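PDB 6JIG: GMP reductase from Trypanosoma brucei brucei, which probably catalyses the irreversible NADPH-dependent deamination of GMP to IMP, helping to keep adenine and guanine nucleotides in balance. Local coordinates for residues I47-S52 with V64-E69; E109-A114 with H148-A153; A221-D224 with R228-V231. The protein carries 1 engineered substitution. All blocks are in the same frame, centred on the assembly; numbering follows the deposited sequence.

Contact 1. Residues I47-S52 with V64-E69; sequences IPIVAS and VAMARE. With 5GP (guanosine-5'-monophosphate), chain B.
The chi1 of Met-66 (-69°) swings its CG to the side away from its own C=O. Its chain then bends at chi2 and again at chi3 (-46°). The first turn lays CG against Ala-51, and the bends bring CE onto Ile-49. Met-66 CG lies 3.7 Å from Ala-51 CB, a methylene against a methyl. Met-66 CE meets the CG2 branch of Ile-49 at 3.8 Å, and the two side chains cross at about a right angle. CG2 makes this touch because it is anti to the backbone N, while the CG1 branch leads away. Met-66 CE also packs against the backbone, 3.6 Å from Ile-49 O.

Strand 49-51 and helix 60-68 are the first strand and first helix of the beta/alpha barrel. With strand 72-75 they form a beta-alpha-beta unit, and this packing is part of the layer between strands and helices. Helix 440-457 covers the same region, with Val-444 touching both Ile-47 and Met-66. The strand pairs with strand 370-373 through Val-50, which closes the barrel.

At the start of 47-52, Ile-47 reaches Glu-69. Its CD1 lies 3.4 Å from Glu-69 O and 4.1 Å from Glu-69 CB. The carboxylate of Glu-69 turns away from the strand, to a salt bridge with Arg-445. Just past the C-terminal end of the strand, Ser-52 OG donates a hydrogen bond of 2.8 Å to the ribose O3' of the bound GMP. Asp-351 and Gly-374 are among the other residues that hydrogen-bond this nucleotide.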
loop_
_atom_site.group_PDB
_atom_site.type_symbol
_atom_site.label_atom_id
_atom_site.label_comp_id
_atom_site.label_asym_id
_atom_site.label_seq_id
_atom_site.Cartn_x
_atom_site.Cartn_y
_atom_site.Cartn_z
ATOM N N ILE A 47 -38.355 18.780 -11.120
ATOM C CA ILE A 47 -36.971 18.381 -11.421
ATOM C C ILE A 47 -36.982 16.899 -11.788
ATOM O O ILE A 47 -37.864 16.155 -11.341
ATOM C CB ILE A 47 -36.000 18.651 -10.253
ATOM C CG1 ILE A 47 -36.424 17.865 -9.003
ATOM C CG2 ILE A 47 -35.838 20.143 -9.987
ATOM C CD1 ILE A 47 -35.378 17.827 -7.920
ATOM N N PRO A 48 -36.038 16.423 -12.603
ATOM C CA PRO A 48 -36.155 15.060 -13.133
ATOM C C PRO A 48 -35.487 13.982 -12.287
ATOM O O PRO A 48 -34.930 13.046 -12.857
ATOM C CB PRO A 48 -35.483 15.166 -14.512
ATOM C CG PRO A 48 -34.523 16.307 -14.387
ATOM C CD PRO A 48 -35.067 17.248 -13.343
ATOM N N ILE A 49 -35.535 14.090 -10.960
ATOM C CA ILE A 49 -34.797 13.218 -10.047
ATOM C C ILE A 49 -35.793 12.346 -9.293
ATOM O O ILE A 49 -36.721 12.866 -8.662
ATOM C CB ILE A 49 -33.949 14.028 -9.046
ATOM C CG1 ILE A 49 -33.207 15.177 -9.736
ATOM C CG2 ILE A 49 -32.978 13.104 -8.313
ATOM C CD1 ILE A 49 -32.204 14.716 -10.732
ATOM N N VAL A 50 -35.591 11.032 -9.347
ATOM C CA VAL A 50 -36.432 10.049 -8.668
ATOM C C VAL A 50 -35.546 9.256 -7.714
ATOM O O VAL A 50 -34.526 8.692 -8.134
ATOM C CB VAL A 50 -37.127 9.110 -9.666
ATOM C CG1 VAL A 50 -38.048 8.132 -8.934
ATOM C CG2 VAL A 50 -37.918 9.908 -10.707
ATOM N N ALA A 51 -35.918 9.216 -6.436
ATOM C CA ALA A 51 -35.185 8.382 -5.486
ATOM C C ALA A 51 -35.536 6.912 -5.681
ATOM O O ALA A 51 -36.708 6.551 -5.806
ATOM C CB ALA A 51 -35.491 8.802 -4.046
ATOM N N SER A 52 -34.512 6.063 -5.678
ATOM C CA SER A 52 -34.684 4.648 -5.969
ATOM C C SER A 52 -35.490 3.934 -4.890
ATOM O O SER A 52 -35.288 4.165 -3.693
ATOM C CB SER A 52 -33.323 3.965 -6.096
ATOM O OG SER A 52 -33.480 2.589 -6.391
ATOM N N VAL A 64 -40.337 12.312 1.388
ATOM C CA VAL A 64 -40.755 13.673 1.729
ATOM C C VAL A 64 -39.749 14.686 1.207
ATOM O O VAL A 64 -40.116 15.724 0.634
ATOM C CB VAL A 64 -40.938 13.799 3.251
ATOM C CG1 VAL A 64 -40.960 15.279 3.667
ATOM C CG2 VAL A 64 -42.206 13.082 3.694
ATOM N N ALA A 65 -38.460 14.400 1.387
ATOM C CA ALA A 65 -37.432 15.339 0.958
ATOM C C ALA A 65 -37.429 15.494 -0.556
ATOM O O ALA A 65 -37.302 16.609 -1.073
ATOM C CB ALA A 65 -36.067 14.878 1.471
ATOM N N MET A 66 -37.575 14.388 -1.285
ATOM C CA MET A 66 -37.519 14.456 -2.746
ATOM C C MET A 66 -38.691 15.258 -3.303
ATOM O O MET A 66 -38.519 16.078 -4.211
ATOM C CB MET A 66 -37.518 13.048 -3.341
ATOM C CG MET A 66 -36.247 12.248 -3.084
ATOM S SD MET A 66 -34.784 13.095 -3.758
ATOM C CE MET A 66 -35.347 13.574 -5.396
ATOM N N ALA A 67 -39.897 15.000 -2.801
ATOM C CA ALA A 67 -41.054 15.774 -3.247
ATOM C C ALA A 67 -40.889 17.255 -2.924
ATOM O O ALA A 67 -41.284 18.124 -3.718
ATOM C CB ALA A 67 -42.327 15.212 -2.606
ATOM N N ARG A 68 -40.313 17.571 -1.760
ATOM C CA ARG A 68 -40.111 18.973 -1.405
ATOM C C ARG A 68 -39.145 19.663 -2.354
ATOM O O ARG A 68 -39.282 20.863 -2.601
ATOM C CB ARG A 68 -39.616 19.099 0.036
ATOM C CG ARG A 68 -40.723 18.837 1.035
ATOM C CD ARG A 68 -40.322 19.128 2.468
ATOM N NE ARG A 68 -41.492 18.968 3.330
ATOM C CZ ARG A 68 -41.456 18.657 4.624
ATOM N NH1 ARG A 68 -40.298 18.465 5.241
ATOM N NH2 ARG A 68 -42.591 18.544 5.301
ATOM N N GLU A 69 -38.165 18.930 -2.892
ATOM C CA GLU A 69 -37.271 19.496 -3.887
ATOM C C GLU A 69 -37.868 19.520 -5.288
ATOM O O GLU A 69 -37.228 20.039 -6.206
ATOM C CB GLU A 69 -35.939 18.723 -3.923
ATOM C CG GLU A 69 -35.204 18.672 -2.585
ATOM C CD GLU A 69 -34.719 20.036 -2.128
ATOM O OE1 GLU A 69 -34.466 20.911 -2.990
ATOM O OE2 GLU A 69 -34.588 20.238 -0.905
HETATM P P 5GP B . -27.459 3.188 -8.600
HETATM O O1P 5GP B . -26.301 2.910 -9.545
HETATM O O2P 5GP B . -27.170 2.810 -7.161
HETATM O O3P 5GP B . -28.085 4.549 -8.770
HETATM O "O5'" 5GP B . -28.573 2.191 -9.160
HETATM C "C5'" 5GP B . -29.759 1.881 -8.444
HETATM C "C4'" 5GP B . -30.623 0.917 -9.231
HETATM O "O4'" 5GP B . -30.019 -0.398 -9.217
HETATM C "C3'" 5GP B . -32.022 0.661 -8.684
HETATM O "O3'" 5GP B . -32.941 1.705 -8.980
HETATM C "C2'" 5GP B . -32.386 -0.702 -9.300
HETATM O "O2'" 5GP B . -32.885 -0.574 -10.625
HETATM C "C1'" 5GP B . -31.018 -1.381 -9.410
HETATM N N9 5GP B . -30.826 -2.427 -8.400
HETATM C C8 5GP B . -30.952 -2.313 -7.068
HETATM N N7 5GP B . -30.656 -3.518 -6.516
HETATM C C5 5GP B . -30.324 -4.361 -7.524
HETATM C C6 5GP B . -29.927 -5.690 -7.582
HETATM O O6 5GP B . -29.806 -6.340 -6.523
HETATM N N1 5GP B . -29.678 -6.253 -8.775
HETATM C C2 5GP B . -29.800 -5.560 -9.916
HETATM N N2 5GP B . -29.537 -6.153 -11.102
HETATM N N3 5GP B . -30.172 -4.257 -9.897
HETATM C C4 5GP B . -30.434 -3.661 -8.710
#

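Contact 2. Residues E109-A114 with H148-A153; sequences ETAREA and HDLKLA
Leu-150 is the first residue of 148-153 to reach helix 111-118. Its chi1 of -59° keeps CG clear of its own carbonyl and points the fork of the side chain at the helix. The two methyls are shared out. Leu-150 CD1 lies 3.6 Å from Ala-114 CB. Leu-150 CD2 touches both alanines, 4.0 Å from Ala-111 CB and 4.1 Å from Ala-114 CB. Trp-115 and Leu-118 of the helix also touch this leucine.

Leu-150 opens a type I beta turn that ends at Ala-153. Inside the turn, Lys-151 and Leu-152 face the second subunit and pack on its Leu-209. Leu-152 O also accepts a hydrogen bond from Arg-187 of that subunit. The turn brings the chain back, so that Ala-153 CB lies 4.2 Å from Ala-111 CB. Leu-162 of helix 159-162 touches Ala-111, Leu-150 and Ala-153, and closes this small apolar cluster.

The helix start is fixed by its own residues. Glu-113 N donates to Thr-110 OG1 at 3.1 Å. In return, Thr-110 N donates a nearly straight bond (172°) of 2.9 Å to Glu-113 OE2. The threonine hydroxyl donates to the same oxygen from above the carboxylate plane. These reciprocal bonds make a capping box at the N-terminus of a helix in the first CBS motif.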
loop_
_atom_site.group_PDB
_atom_site.type_symbol
_atom_site.label_atom_id
_atom_site.label_comp_id
_atom_site.label_asym_id
_atom_site.label_seq_id
_atom_site.Cartn_x
_atom_site.Cartn_y
_atom_site.Cartn_z
ATOM N N GLU A 109 -58.043 15.763 29.847
ATOM C CA GLU A 109 -56.768 15.071 29.788
ATOM C C GLU A 109 -55.652 15.964 30.331
ATOM O O GLU A 109 -55.812 17.174 30.504
ATOM C CB GLU A 109 -56.474 14.623 28.357
ATOM C CG GLU A 109 -57.379 13.496 27.891
ATOM C CD GLU A 109 -56.996 12.944 26.530
ATOM O OE1 GLU A 109 -57.745 13.185 25.560
ATOM O OE2 GLU A 109 -55.948 12.264 26.432
ATOM N N THR A 110 -54.510 15.344 30.606
ATOM C CA THR A 110 -53.385 16.013 31.242
ATOM C C THR A 110 -52.409 16.556 30.203
ATOM O O THR A 110 -52.429 16.177 29.029
ATOM C CB THR A 110 -52.650 15.053 32.183
ATOM O OG1 THR A 110 -51.932 14.084 31.411
ATOM C CG2 THR A 110 -53.640 14.337 33.088
ATOM N N ALA A 111 -51.534 17.452 30.661
ATOM C CA ALA A 111 -50.470 17.949 29.797
ATOM C C ALA A 111 -49.540 16.821 29.368
ATOM O O ALA A 111 -49.055 16.810 28.231
ATOM C CB ALA A 111 -49.696 19.062 30.506
ATOM N N ARG A 112 -49.291 15.853 30.257
ATOM C CA ARG A 112 -48.499 14.688 29.874
ATOM C C ARG A 112 -49.127 13.966 28.689
ATOM O O ARG A 112 -48.421 13.501 27.786
ATOM C CB ARG A 112 -48.347 13.734 31.063
ATOM C CG ARG A 112 -47.626 12.426 30.738
ATOM C CD ARG A 112 -47.086 11.740 31.991
ATOM N N GLU A 113 -50.453 13.867 28.667
ATOM C CA GLU A 113 -51.118 13.243 27.532
ATOM C C GLU A 113 -51.133 14.160 26.314
ATOM O O GLU A 113 -51.117 13.676 25.175
ATOM C CB GLU A 113 -52.530 12.820 27.927
ATOM C CG GLU A 113 -52.525 11.648 28.901
ATOM C CD GLU A 113 -53.843 11.455 29.617
ATOM O OE1 GLU A 113 -54.303 10.295 29.707
ATOM O OE2 GLU A 113 -54.417 12.457 30.095
ATOM N N ALA A 114 -51.149 15.477 26.531
ATOM C CA ALA A 114 -51.022 16.413 25.419
ATOM C C ALA A 114 -49.677 16.251 24.723
ATOM O O ALA A 114 -49.610 16.185 23.491
ATOM C CB ALA A 114 -51.215 17.844 25.910
ATOM N N HIS A 148 -46.478 25.476 22.556
ATOM C CA HIS A 148 -46.185 26.700 23.293
ATOM C C HIS A 148 -46.989 26.778 24.586
ATOM O O HIS A 148 -46.454 27.172 25.629
ATOM C CB HIS A 148 -46.460 27.911 22.400
ATOM C CG HIS A 148 -46.353 29.229 23.102
ATOM N ND1 HIS A 148 -47.439 29.861 23.672
ATOM C CD2 HIS A 148 -45.293 30.047 23.306
ATOM C CE1 HIS A 148 -47.049 31.006 24.208
ATOM N NE2 HIS A 148 -45.753 31.145 23.995
ATOM N N ASP A 149 -48.269 26.387 24.545
ATOM C CA ASP A 149 -49.116 26.447 25.735
ATOM C C ASP A 149 -48.693 25.470 26.825
ATOM O O ASP A 149 -49.117 25.630 27.975
ATOM C CB ASP A 149 -50.571 26.151 25.382
ATOM C CG ASP A 149 -51.096 27.026 24.282
ATOM O OD1 ASP A 149 -50.665 28.195 24.188
ATOM O OD2 ASP A 149 -51.952 26.539 23.514
ATOM N N LEU A 150 -47.913 24.449 26.491
ATOM C CA LEU A 150 -47.481 23.458 27.465
ATOM C C LEU A 150 -46.120 23.762 28.072
ATOM O O LEU A 150 -45.666 23.001 28.933
ATOM C CB LEU A 150 -47.423 22.068 26.824
ATOM C CG LEU A 150 -48.694 21.476 26.219
ATOM C CD1 LEU A 150 -48.381 20.101 25.644
ATOM C CD2 LEU A 150 -49.792 21.395 27.264
ATOM N N LYS A 151 -45.452 24.838 27.637
ATOM C CA LYS A 151 -44.031 24.982 27.936
ATOM C C LYS A 151 -43.763 25.214 29.418
ATOM O O LYS A 151 -42.659 24.916 29.883
ATOM C CB LYS A 151 -43.420 26.104 27.083
ATOM C CG LYS A 151 -42.750 25.572 25.804
ATOM C CD LYS A 151 -42.282 26.680 24.871
ATOM N N LEU A 152 -44.742 25.711 30.173
ATOM C CA LEU A 152 -44.567 25.945 31.602
ATOM C C LEU A 152 -45.519 25.112 32.452
ATOM O O LEU A 152 -45.658 25.381 33.650
ATOM C CB LEU A 152 -44.746 27.432 31.934
ATOM C CG LEU A 152 -43.849 28.454 31.231
ATOM C CD1 LEU A 152 -44.281 29.879 31.573
ATOM C CD2 LEU A 152 -42.376 28.235 31.582
ATOM N N ALA A 153 -46.164 24.105 31.877
ATOM C CA ALA A 153 -47.178 23.341 32.586
ATOM C C ALA A 153 -46.557 22.194 33.372
ATOM O O ALA A 153 -45.481 21.693 33.035
ATOM C CB ALA A 153 -48.216 22.789 31.609
#

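Contact 3. Residues A221-D224 with R228-V231; sequences ASLD and RLLV
Asp-224 and Arg-228 meet through a salt bridge and two bonds to the backbone. Arg-228 NE donates to Asp-224 OD2 at 2.7 Å, in the guanidinium plane and on the syn lone pair of the oxygen. Arg-228 NH2 adds a weak bond of 3.0 Å to the same Asp-224 OD2. The carboxylate and guanidinium planes are 35° apart. Asp-224 CG stands between the backbone N and the carbonyl carbon (chi1 67°), which folds the carboxylate back over the start of the other segment. Asp-224 OD1 can therefore accept from Arg-228 N, at 2.9 Å and from above the carboxylate plane.

The backbones lie antiparallel. Asp-224 N donates to Arg-228 O at 2.7 Å, and Leu-230 N to Ser-222 O at 2.8 Å. Between these bonds, Leu-223 and Leu-229 form a single bridge, a non-hydrogen-bonded pair. Leu-223 CA comes within 3.1 Å of Arg-228 O in a CA-H...O contact. This hairpin-like loop lies between helix 209-216 of the second CBS motif and strand 232-235, the third barrel strand.

The bridged leucines also touch through their side chains, with Leu-223 CD2 at 4.0 Å from Leu-229 CD2. Leu-230 lies across the backbone of Leu-223 and Asp-224, with CD1 against the CB of Ser-222.

Further out, Lys-92 of helix 81-93 forms a second salt bridge to Asp-224 OD2 and also bonds Leu-229 O. Asp-224 OD1 takes another hydrogen bond from Arg-226 N inside the loop. The hydroxyl of Ser-222 is bonded to Gly-71 O, and Leu-229 packs on Val-64 and Ala-67 of helix 60-68.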
loop_
_atom_site.group_PDB
_atom_site.type_symbol
_atom_site.label_atom_id
_atom_site.label_comp_id
_atom_site.label_asym_id
_atom_site.label_seq_id
_atom_site.Cartn_x
_atom_site.Cartn_y
_atom_site.Cartn_z
ATOM N N ALA A 221 -42.492 22.346 -5.009
ATOM C CA ALA A 221 -42.768 21.028 -4.431
ATOM C C ALA A 221 -43.720 20.212 -5.300
ATOM O O ALA A 221 -44.637 20.754 -5.925
ATOM C CB ALA A 221 -43.354 21.174 -3.029
ATOM N N SER A 222 -43.493 18.892 -5.333
ATOM C CA SER A 222 -44.365 17.962 -6.047
ATOM C C SER A 222 -45.576 17.652 -5.177
ATOM O O SER A 222 -45.449 16.967 -4.158
ATOM C CB SER A 222 -43.616 16.680 -6.392
ATOM O OG SER A 222 -42.332 16.980 -6.899
ATOM N N LEU A 223 -46.753 18.127 -5.591
ATOM C CA LEU A 223 -47.970 18.074 -4.785
ATOM C C LEU A 223 -49.076 17.318 -5.507
ATOM O O LEU A 223 -49.206 17.408 -6.733
ATOM C CB LEU A 223 -48.468 19.508 -4.463
ATOM C CG LEU A 223 -47.463 20.382 -3.709
ATOM C CD1 LEU A 223 -48.029 21.776 -3.383
ATOM C CD2 LEU A 223 -47.014 19.659 -2.429
ATOM N N ASP A 224 -49.896 16.593 -4.738
ATOM C CA ASP A 224 -51.149 16.062 -5.269
ATOM C C ASP A 224 -52.230 17.146 -5.210
ATOM O O ASP A 224 -51.971 18.290 -4.835
ATOM C CB ASP A 224 -51.572 14.781 -4.537
ATOM C CG ASP A 224 -51.954 15.006 -3.058
ATOM O OD1 ASP A 224 -52.227 16.152 -2.636
ATOM O OD2 ASP A 224 -51.975 14.002 -2.310
ATOM N N ARG A 228 -50.783 17.803 -0.733
ATOM C CA ARG A 228 -49.859 16.910 -0.048
ATOM C C ARG A 228 -48.738 16.486 -1.001
ATOM O O ARG A 228 -48.879 16.543 -2.221
ATOM C CB ARG A 228 -50.581 15.675 0.480
ATOM C CG ARG A 228 -51.960 15.964 1.123
ATOM C CD ARG A 228 -52.672 14.673 1.437
ATOM N NE ARG A 228 -52.975 13.883 0.243
ATOM C CZ ARG A 228 -53.550 12.682 0.268
ATOM N NH1 ARG A 228 -53.897 12.128 1.427
ATOM N NH2 ARG A 228 -53.792 12.030 -0.860
ATOM N N LEU A 229 -47.636 16.014 -0.423
ATOM C CA LEU A 229 -46.477 15.631 -1.232
ATOM C C LEU A 229 -46.772 14.409 -2.100
ATOM O O LEU A 229 -47.390 13.441 -1.653
ATOM C CB LEU A 229 -45.277 15.352 -0.326
ATOM C CG LEU A 229 -44.789 16.597 0.436
ATOM C CD1 LEU A 229 -43.762 16.215 1.505
ATOM C CD2 LEU A 229 -44.203 17.608 -0.533
ATOM N N LEU A 230 -46.315 14.462 -3.355
ATOM C CA LEU A 230 -46.410 13.325 -4.263
ATOM C C LEU A 230 -45.479 12.204 -3.821
ATOM O O LEU A 230 -44.387 12.451 -3.303
ATOM C CB LEU A 230 -46.020 13.731 -5.685
ATOM C CG LEU A 230 -46.927 14.459 -6.671
ATOM C CD1 LEU A 230 -46.227 14.406 -8.047
ATOM C CD2 LEU A 230 -48.299 13.843 -6.742
ATOM N N VAL A 231 -45.905 10.967 -4.048
ATOM C CA VAL A 231 -45.078 9.808 -3.705
ATOM C C VAL A 231 -45.579 8.588 -4.472
ATOM O O VAL A 231 -46.787 8.391 -4.645
ATOM C CB VAL A 231 -45.061 9.575 -2.173
ATOM C CG1 VAL A 231 -46.487 9.298 -1.628
ATOM C CG2 VAL A 231 -44.102 8.448 -1.809
#

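How the contacts relate
Contact 1 is the most central, a buried and largely apolar packing of side chains between the first barrel strand and its helix. Contact 3, by contrast, is partly buried on the outer side of that helix and relies on backbone bonds and a salt bridge. The two touch directly: Ala-67 O is 2.8 Å from Ser-222 N, a probable hydrogen bond. Helix 60-68 is thus held between them. Contact 2 lies in the CBS region, its centre about 36 Å from that of contact 1 and about 33 Å from that of contact 3. It is buried and apolar like contact 1, but it sits outside the barrel and borders a second subunit.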